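Local atomic coordinates of tyrosine specific protein phosphatase (Trypanosoma cruzi, PDB entry 4AZ1), a protein that probably hydrolyses phosphotyrosine in proteins, removing the phosphate from tyrosine side chains. Residues 40-45 with 54-59; 48-53 with 126-131. All coordinates share one frame; numbering follows the deposited sequence.

Contact 1 (40-45 with 54-59)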
ATOM      1  N   ALA A  40       3.983   0.995 -22.411  1.00 55.16           N
ATOM      2  CA  ALA A  40       5.262   1.397 -21.824  1.00 63.00           C
ATOM      3  C   ALA A  40       5.254   1.536 -20.309  1.00 55.88           C
ATOM      4  O   ALA A  40       6.003   0.849 -19.609  1.00 64.28           O
ATOM      5  CB  ALA A  40       5.760   2.703 -22.470  1.00 66.54           C
ATOM      6  N   THR A  41       4.418   2.434 -19.802  1.00 57.08           N
ATOM      7  CA  THR A  41       4.399   2.720 -18.370  1.00 52.76           C
ATOM      8  C   THR A  41       3.939   1.522 -17.559  1.00 48.75           C
ATOM      9  O   THR A  41       4.496   1.215 -16.496  1.00 59.23           O
ATOM     10  CB  THR A  41       3.508   3.925 -18.060  1.00 56.55           C
ATOM     11  OG1 THR A  41       4.008   5.068 -18.769  1.00 55.87           O
ATOM     12  CG2 THR A  41       3.509   4.219 -16.558  1.00 55.85           C
ATOM     13  N   SER A  42       2.922   0.840 -18.066  1.00 49.50           N
ATOM     14  CA  SER A  42       2.370  -0.307 -17.382  1.00 52.04           C
ATOM     15  C   SER A  42       3.418  -1.419 -17.301  1.00 54.82           C
ATOM     16  O   SER A  42       3.511  -2.131 -16.289  1.00 45.97           O
ATOM     17  CB  SER A  42       1.127  -0.782 -18.129  1.00 52.10           C
ATOM     18  OG  SER A  42       0.454  -1.758 -17.389  1.00 44.44           O
ATOM     19  N   LEU A  43       4.217  -1.548 -18.361  1.00 49.58           N
ATOM     20  CA  LEU A  43       5.235  -2.598 -18.437  1.00 53.74           C
ATOM     21  C   LEU A  43       6.429  -2.409 -17.494  1.00 55.58           C
ATOM     22  O   LEU A  43       6.984  -3.388 -16.992  1.00 62.65           O
ATOM     23  CB  LEU A  43       5.735  -2.761 -19.874  1.00 59.25           C
ATOM     24  CG  LEU A  43       5.099  -3.922 -20.638  1.00 73.54           C
ATOM     25  CD1 LEU A  43       5.433  -3.871 -22.129  1.00 79.70           C
ATOM     26  CD2 LEU A  43       5.524  -5.254 -20.032  1.00 75.57           C
ATOM     27  N   LYS A  44       6.845  -1.168 -17.262  1.00 49.84           N
ATOM     28  CA  LYS A  44       7.929  -0.949 -16.315  1.00 61.48           C
ATOM     29  C   LYS A  44       7.448  -0.977 -14.863  1.00 62.51           C
ATOM     30  O   LYS A  44       8.256  -0.924 -13.937  1.00 62.76           O
ATOM     31  CB  LYS A  44       8.727   0.325 -16.640  1.00 74.07           C
ATOM     32  CG  LYS A  44       7.991   1.632 -16.433  1.00 75.89           C
ATOM     33  CD  LYS A  44       8.980   2.786 -16.357  1.00 82.52           C
ATOM     34  CE  LYS A  44       8.298   4.080 -15.940  1.00 90.02           C
ATOM     35  NZ  LYS A  44       9.279   5.190 -15.780  1.00 97.25           N
ATOM     36  N   ASN A  45       6.138  -1.083 -14.660  1.00 56.76           N
ATOM     37  CA  ASN A  45       5.602  -1.180 -13.299  1.00 53.60           C
ATOM     38  C   ASN A  45       5.021  -2.546 -12.971  1.00 49.37           C
ATOM     39  O   ASN A  45       3.981  -2.636 -12.314  1.00 48.87           O
ATOM     40  CB  ASN A  45       4.542  -0.104 -13.045  1.00 54.12           C
ATOM     41  CG  ASN A  45       5.141   1.204 -12.594  1.00 62.16           C
ATOM     42  OD1 ASN A  45       5.578   1.338 -11.444  1.00 67.16           O
ATOM     43  ND2 ASN A  45       5.162   2.182 -13.490  1.00 62.09           N
ATOM     44  N   ILE A  54      -1.838  -8.488 -18.032  1.00 40.89           N
ATOM     45  CA  ILE A  54      -2.975  -7.585 -18.135  1.00 40.26           C
ATOM     46  C   ILE A  54      -2.432  -6.194 -17.899  1.00 37.96           C
ATOM     47  O   ILE A  54      -2.212  -5.788 -16.749  1.00 39.50           O
ATOM     48  CB  ILE A  54      -4.092  -7.892 -17.122  1.00 49.24           C
ATOM     49  CG1 ILE A  54      -4.468  -9.378 -17.162  1.00 52.53           C
ATOM     50  CG2 ILE A  54      -5.298  -6.999 -17.407  1.00 43.84           C
ATOM     51  CD1 ILE A  54      -5.503  -9.745 -18.207  1.00 53.18           C
ATOM     52  N   LEU A  55      -2.222  -5.467 -18.991  1.00 35.75           N
ATOM     53  CA  LEU A  55      -1.531  -4.185 -18.946  1.00 40.15           C
ATOM     54  C   LEU A  55      -2.454  -3.056 -19.388  1.00 46.22           C
ATOM     55  O   LEU A  55      -3.375  -3.275 -20.177  1.00 47.49           O
ATOM     56  CB  LEU A  55      -0.303  -4.228 -19.856  1.00 42.99           C
ATOM     57  CG  LEU A  55       0.707  -5.346 -19.605  1.00 48.79           C
ATOM     58  CD1 LEU A  55       1.835  -5.281 -20.626  1.00 52.60           C
ATOM     59  CD2 LEU A  55       1.265  -5.278 -18.188  1.00 45.74           C
ATOM     60  N   ALA A  56      -2.205  -1.853 -18.875  1.00 37.57           N
ATOM     61  CA  ALA A  56      -3.004  -0.670 -19.225  1.00 37.47           C
ATOM     62  C   ALA A  56      -2.423   0.058 -20.439  1.00 43.22           C
ATOM     63  O   ALA A  56      -1.230   0.359 -20.446  1.00 41.56           O
ATOM     64  CB  ALA A  56      -3.058   0.277 -18.028  1.00 35.55           C
ATOM     65  N   ASN A  57      -3.253   0.357 -21.444  1.00 42.52           N
ATOM     66  CA  ASN A  57      -2.796   1.127 -22.614  1.00 43.19           C
ATOM     67  C   ASN A  57      -2.186   2.464 -22.226  1.00 50.46           C
ATOM     68  O   ASN A  57      -2.742   3.180 -21.394  1.00 49.42           O
ATOM     69  CB  ASN A  57      -3.939   1.414 -23.598  1.00 44.79           C
ATOM     70  CG  ASN A  57      -4.680   0.166 -24.023  1.00 45.71           C
ATOM     71  OD1 ASN A  57      -4.955  -0.722 -23.214  1.00 44.19           O
ATOM     72  ND2 ASN A  57      -5.017   0.097 -25.302  1.00 45.76           N
ATOM     73  N   GLU A  58      -1.063   2.808 -22.852  1.00 54.07           N
ATOM     74  CA  GLU A  58      -0.369   4.054 -22.566  1.00 56.62           C
ATOM     75  C   GLU A  58      -1.227   5.272 -22.901  1.00 61.57           C
ATOM     76  O   GLU A  58      -1.308   6.222 -22.122  1.00 51.30           O
ATOM     77  CB  GLU A  58       0.931   4.113 -23.375  1.00 53.71           C
ATOM     78  CG  GLU A  58       1.856   5.254 -22.997  1.00 63.51           C
ATOM     79  CD  GLU A  58       2.394   5.115 -21.583  1.00 73.34           C
ATOM     80  OE1 GLU A  58       2.615   3.964 -21.138  1.00 73.98           O
ATOM     81  OE2 GLU A  58       2.604   6.155 -20.918  1.00 68.44           O
ATOM     82  N   ALA A  59      -1.869   5.235 -24.065  1.00 59.54           N
ATOM     83  CA  ALA A  59      -2.601   6.389 -24.588  1.00 57.79           C
ATOM     84  C   ALA A  59      -3.707   6.892 -23.664  1.00 54.14           C
ATOM     85  O   ALA A  59      -4.013   8.082 -23.658  1.00 56.14           O
ATOM     86  CB  ALA A  59      -3.177   6.065 -25.953  1.00 62.58           C
TER
HETATM   87  O   HOH W   1       1.044   1.869 -20.116  1.00 39.09           O
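The short helix 40-44, which leads into the KNRY phosphotyrosine recognition loop of this phosphatase fold, is met at its first turn by Glu58, from the chain returning beyond that loop. The carboxylate holds Thr41 at two points. Glu58 OE1 accepts the backbone N-H of Thr41 at 2.7 Å, an almost straight bond (167° at the hydrogen), with the donor on the syn side but 25° out of the carboxylate plane. Glu58 OE2 takes the hydroxyl of Thr41 on its syn lone pair, with OG1 to OE2 at 2.8 Å. Two torsions set this up: Thr41 OG1 stands beside its own backbone N, so that hydroxyl and N-H face one carboxylate, and Glu58 bends at chi2 (65°), which brings CD round toward the helix. The two side chains cross at about a right angle. The N-H groups at the start of this short helix may modestly favour the charged carboxylate.

Water 1 gives OE1 a second donor, with its oxygen 2.8 Å from Glu58 OE1. It also accepts from Ser42 N and donates to Ala56 O, and so bridges the two backbones. Ser42 OG, anti to its backbone N, accepts Ala56 N at 3.0 Å; Tyr76 OH is a further hydrogen-bond partner of the hydroxyl of buried Ser42. Beside it the contact turns apolar: Leu55 CD1 lies 3.5 Å from Leu43 CG and 3.7 Å from Leu43 CD2. This is a helix start bound by a carboxylate and a bridging water, consistent with closing the base of the phosphotyrosine recognition loop of a classical tyrosine phosphatase.

Contact 2 (48-53 with 126-131)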
ATOM      1  N   LYS A  48       3.760  -3.726  -9.576  1.00 44.98           N
ATOM      2  CA  LYS A  48       2.455  -3.291  -9.092  1.00 44.56           C
ATOM      3  C   LYS A  48       1.320  -3.820  -9.941  1.00 35.16           C
ATOM      4  O   LYS A  48       0.151  -3.470  -9.738  1.00 33.54           O
ATOM      5  CB  LYS A  48       2.391  -1.763  -8.995  1.00 54.31           C
ATOM      6  CG  LYS A  48       3.249  -1.198  -7.871  1.00 51.61           C
ATOM      7  CD  LYS A  48       3.290   0.319  -7.904  1.00 56.88           C
ATOM      8  CE  LYS A  48       4.126   0.861  -6.742  1.00 61.65           C
ATOM      9  NZ  LYS A  48       4.391   2.317  -6.890  1.00 60.48           N
ATOM     10  N   ASN A  49       1.660  -4.663 -10.907  1.00 36.73           N
ATOM     11  CA  ASN A  49       0.628  -5.320 -11.694  1.00 38.69           C
ATOM     12  C   ASN A  49       0.195  -6.611 -11.009  1.00 39.49           C
ATOM     13  O   ASN A  49       1.038  -7.445 -10.656  1.00 35.70           O
ATOM     14  CB  ASN A  49       1.143  -5.579 -13.111  1.00 41.88           C
ATOM     15  CG  ASN A  49       1.325  -4.295 -13.898  1.00 42.80           C
ATOM     16  OD1 ASN A  49       0.670  -3.289 -13.610  1.00 43.95           O
ATOM     17  ND2 ASN A  49       2.198  -4.323 -14.900  1.00 43.95           N
ATOM     18  N   ARG A  50      -1.110  -6.766 -10.798  1.00 32.83           N
ATOM     19  CA  ARG A  50      -1.635  -7.997 -10.231  1.00 34.57           C
ATOM     20  C   ARG A  50      -1.421  -9.180 -11.194  1.00 36.22           C
ATOM     21  O   ARG A  50      -1.095 -10.292 -10.777  1.00 34.65           O
ATOM     22  CB  ARG A  50      -3.113  -7.833  -9.893  1.00 27.61           C
ATOM     23  CG  ARG A  50      -3.739  -9.042  -9.181  1.00 29.73           C
ATOM     24  CD  ARG A  50      -5.190  -8.763  -8.728  1.00 30.52           C
ATOM     25  NE  ARG A  50      -5.242  -7.755  -7.662  1.00 34.10           N
ATOM     26  CZ  ARG A  50      -5.007  -8.007  -6.376  1.00 33.28           C
ATOM     27  NH1 ARG A  50      -4.721  -9.238  -5.981  1.00 29.05           N
ATOM     28  NH2 ARG A  50      -5.061  -7.030  -5.474  1.00 32.43           N
ATOM     29  N   TYR A  51      -1.599  -8.935 -12.485  1.00 30.53           N
ATOM     30  CA  TYR A  51      -1.399  -9.979 -13.487  1.00 36.40           C
ATOM     31  C   TYR A  51      -0.377  -9.495 -14.515  1.00 37.57           C
ATOM     32  O   TYR A  51      -0.534  -8.422 -15.103  1.00 43.50           O
ATOM     33  CB  TYR A  51      -2.728 -10.330 -14.163  1.00 34.71           C
ATOM     34  CG  TYR A  51      -3.788 -10.786 -13.186  1.00 37.23           C
ATOM     35  CD1 TYR A  51      -3.823 -12.101 -12.735  1.00 36.37           C
ATOM     36  CD2 TYR A  51      -4.746  -9.901 -12.706  1.00 24.70           C
ATOM     37  CE1 TYR A  51      -4.792 -12.533 -11.829  1.00 32.43           C
ATOM     38  CE2 TYR A  51      -5.736 -10.323 -11.792  1.00 24.96           C
ATOM     39  CZ  TYR A  51      -5.740 -11.642 -11.356  1.00 37.16           C
ATOM     40  OH  TYR A  51      -6.696 -12.098 -10.462  1.00 36.35           O
ATOM     41  N   LEU A  52       0.659 -10.293 -14.729  1.00 43.34           N
ATOM     42  CA  LEU A  52       1.750  -9.917 -15.627  1.00 63.39           C
ATOM     43  C   LEU A  52       1.334  -9.496 -17.047  1.00 61.87           C
ATOM     44  O   LEU A  52       1.894  -8.543 -17.594  1.00 58.76           O
ATOM     45  CB  LEU A  52       2.806 -11.026 -15.672  1.00 71.59           C
ATOM     46  CG  LEU A  52       3.592 -11.167 -14.361  1.00 70.62           C
ATOM     47  CD1 LEU A  52       4.761 -12.121 -14.518  1.00 69.80           C
ATOM     48  CD2 LEU A  52       4.062  -9.803 -13.835  1.00 66.41           C
ATOM     49  N   ASP A  53       0.344 -10.172 -17.623  1.00 61.26           N
ATOM     50  CA  ASP A  53      -0.069  -9.877 -18.999  1.00 63.47           C
ATOM     51  C   ASP A  53      -1.384  -9.093 -19.126  1.00 51.01           C
ATOM     52  O   ASP A  53      -1.998  -9.052 -20.206  1.00 48.20           O
ATOM     53  CB  ASP A  53      -0.156 -11.169 -19.815  1.00 74.58           C
ATOM     54  CG  ASP A  53      -1.030 -12.214 -19.155  1.00 74.09           C
ATOM     55  OD1 ASP A  53      -1.686 -11.889 -18.137  1.00 65.74           O
ATOM     56  OD2 ASP A  53      -1.059 -13.356 -19.661  1.00 76.67           O
ATOM     57  N   GLY A 126     -11.364 -20.009  -3.737  1.00 35.37           N
ATOM     58  CA  GLY A 126     -10.092 -20.448  -3.182  1.00 29.72           C
ATOM     59  C   GLY A 126      -8.934 -19.635  -3.736  1.00 28.83           C
ATOM     60  O   GLY A 126      -7.772 -19.930  -3.467  1.00 32.02           O
ATOM     61  N   PHE A 127      -9.254 -18.585  -4.488  1.00 27.10           N
ATOM     62  CA  PHE A 127      -8.214 -17.752  -5.088  1.00 34.19           C
ATOM     63  C   PHE A 127      -8.392 -16.291  -4.727  1.00 28.06           C
ATOM     64  O   PHE A 127      -9.530 -15.833  -4.534  1.00 28.72           O
ATOM     65  CB  PHE A 127      -8.202 -17.954  -6.608  1.00 31.93           C
ATOM     66  CG  PHE A 127      -7.991 -19.388  -6.986  1.00 38.06           C
ATOM     67  CD1 PHE A 127      -6.703 -19.925  -7.001  1.00 36.38           C
ATOM     68  CD2 PHE A 127      -9.073 -20.221  -7.242  1.00 33.96           C
ATOM     69  CE1 PHE A 127      -6.483 -21.267  -7.302  1.00 38.15           C
ATOM     70  CE2 PHE A 127      -8.860 -21.582  -7.554  1.00 43.11           C
ATOM     71  CZ  PHE A 127      -7.565 -22.095  -7.583  1.00 35.87           C
ATOM     72  N   VAL A 128      -7.276 -15.567  -4.628  1.00 33.26           N
ATOM     73  CA  VAL A 128      -7.318 -14.135  -4.307  1.00 27.23           C
ATOM     74  C   VAL A 128      -7.720 -13.316  -5.525  1.00 30.98           C
ATOM     75  O   VAL A 128      -7.138 -13.460  -6.597  1.00 32.46           O
ATOM     76  CB  VAL A 128      -5.950 -13.598  -3.813  1.00 33.23           C
ATOM     77  CG1 VAL A 128      -6.120 -12.166  -3.316  1.00 34.87           C
ATOM     78  CG2 VAL A 128      -5.367 -14.478  -2.693  1.00 28.22           C
ATOM     79  N   LYS A 129      -8.702 -12.436  -5.360  1.00 24.06           N
ATOM     80  CA  LYS A 129      -9.095 -11.518  -6.425  1.00 23.23           C
ATOM     81  C   LYS A 129      -8.674 -10.082  -6.114  1.00 30.80           C
ATOM     82  O   LYS A 129      -8.364  -9.310  -7.016  1.00 31.30           O
ATOM     83  CB  LYS A 129     -10.618 -11.561  -6.610  1.00 26.67           C
ATOM     84  CG  LYS A 129     -11.138 -12.897  -7.094  1.00 35.92           C
ATOM     85  CD  LYS A 129     -10.728 -13.114  -8.545  1.00 35.28           C
ATOM     86  CE  LYS A 129     -11.262 -14.425  -9.092  1.00 38.90           C
ATOM     87  NZ  LYS A 129     -10.827 -14.562 -10.534  1.00 38.90           N
ATOM     88  N   ALA A 130      -8.690  -9.718  -4.834  1.00 31.65           N
ATOM     89  CA  ALA A 130      -8.404  -8.337  -4.448  1.00 28.08           C
ATOM     90  C   ALA A 130      -7.832  -8.238  -3.040  1.00 30.01           C
ATOM     91  O   ALA A 130      -7.893  -9.194  -2.258  1.00 33.74           O
ATOM     92  CB  ALA A 130      -9.666  -7.476  -4.559  1.00 26.17           C
ATOM     93  N   ASP A 131      -7.308  -7.058  -2.720  1.00 24.22           N
ATOM     94  CA  ASP A 131      -6.747  -6.796  -1.401  1.00 30.90           C
ATOM     95  C   ASP A 131      -7.490  -5.640  -0.751  1.00 33.69           C
ATOM     96  O   ASP A 131      -7.754  -4.620  -1.396  1.00 30.00           O
ATOM     97  CB  ASP A 131      -5.251  -6.475  -1.505  1.00 27.76           C
ATOM     98  CG  ASP A 131      -4.412  -7.710  -1.832  1.00 37.49           C
ATOM     99  OD1 ASP A 131      -4.090  -8.476  -0.897  1.00 37.71           O
ATOM    100  OD2 ASP A 131      -4.074  -7.911  -3.023  1.00 38.68           O
TER
HETATM  101  O   HOH W   2      -4.559 -11.774  -7.219  1.00 43.06           O
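One face of the Arg50 guanidinium is covered by backbone of 126-131: Lys129 O lies 3.4 Å above the plane and Ala130 CA stands over the same face, both offset toward the rim. At the edge, in the plane, are the carboxylate carbon of Asp131 and water 2. Val128 CG1 approaches obliquely, 4.2 Å from Arg50 NH1. The neighbouring aromatic ring, that of Tyr51, has Arg50 CG over one face, 3.5 Å above its plane.

The in-plane edge carries the salt bridge. Arg50 NH2 donates to Asp131 OD2 at 2.8 Å and 160°, meeting the anti lone pair, while Arg50 NH1 reaches the same oxygen only weakly, at 3.3 Å. One carboxylate oxygen therefore receives both donors, and the guanidinium and carboxylate planes are 27° apart. The arginine chain runs extended as far as CD and then bends at chi3 (-68°), which places NE; this nitrogen is hydrogen-bonded to Ala95 O.

Arg50 and Tyr51 are the last two residues of the KNRY sequence, the phosphotyrosine recognition loop of classical tyrosine phosphatases, whose tyrosine ring typically flanks the substrate pocket. Opposed to them here is the chain leaving strand 127-128 of a small two-stranded antiparallel sheet. Water 2 joins the two sides, accepting from Arg50 NH1 at 2.8 Å and donating to Val128 O. Tyr51 OH approaches Val128 O no closer than 4.1 Å; its hydrogen bond is to Ser227 OG, in the HCSAGIGR phosphate-binding loop, and Lys129 O is hydrogen-bonded to that same hydroxyl. The Lys129 side chain starts away from 48-53, and its ammonium forms a salt bridge with Asp196 of the WPD sequence.

In the fold
The four segments alternate along the chain, and Asn49 joins the two contacts, whose centres are 16 Å apart. Asn49 ND2 probably hydrogen-bonds to Ser42 O at 2.9 Å and packs against Leu55 CD2 at 3.5 Å, while Tyr76 OH links Asn49 OD1 with Ser42 OG. Contact 1 joins the chain on the two sides of the recognition loop, and contact 2 ties that loop to the presumed active site through Ser227 and Asp196. A formic acid molecule, probably from the crystallisation liquor, lies about 3 Å (nearest atoms) from the Lys129 side chain. Both contacts also touch the second subunit: its Arg30 packs on Lys44 and Asn45, and its Arg35 hydrogen-bonds to Arg50 O.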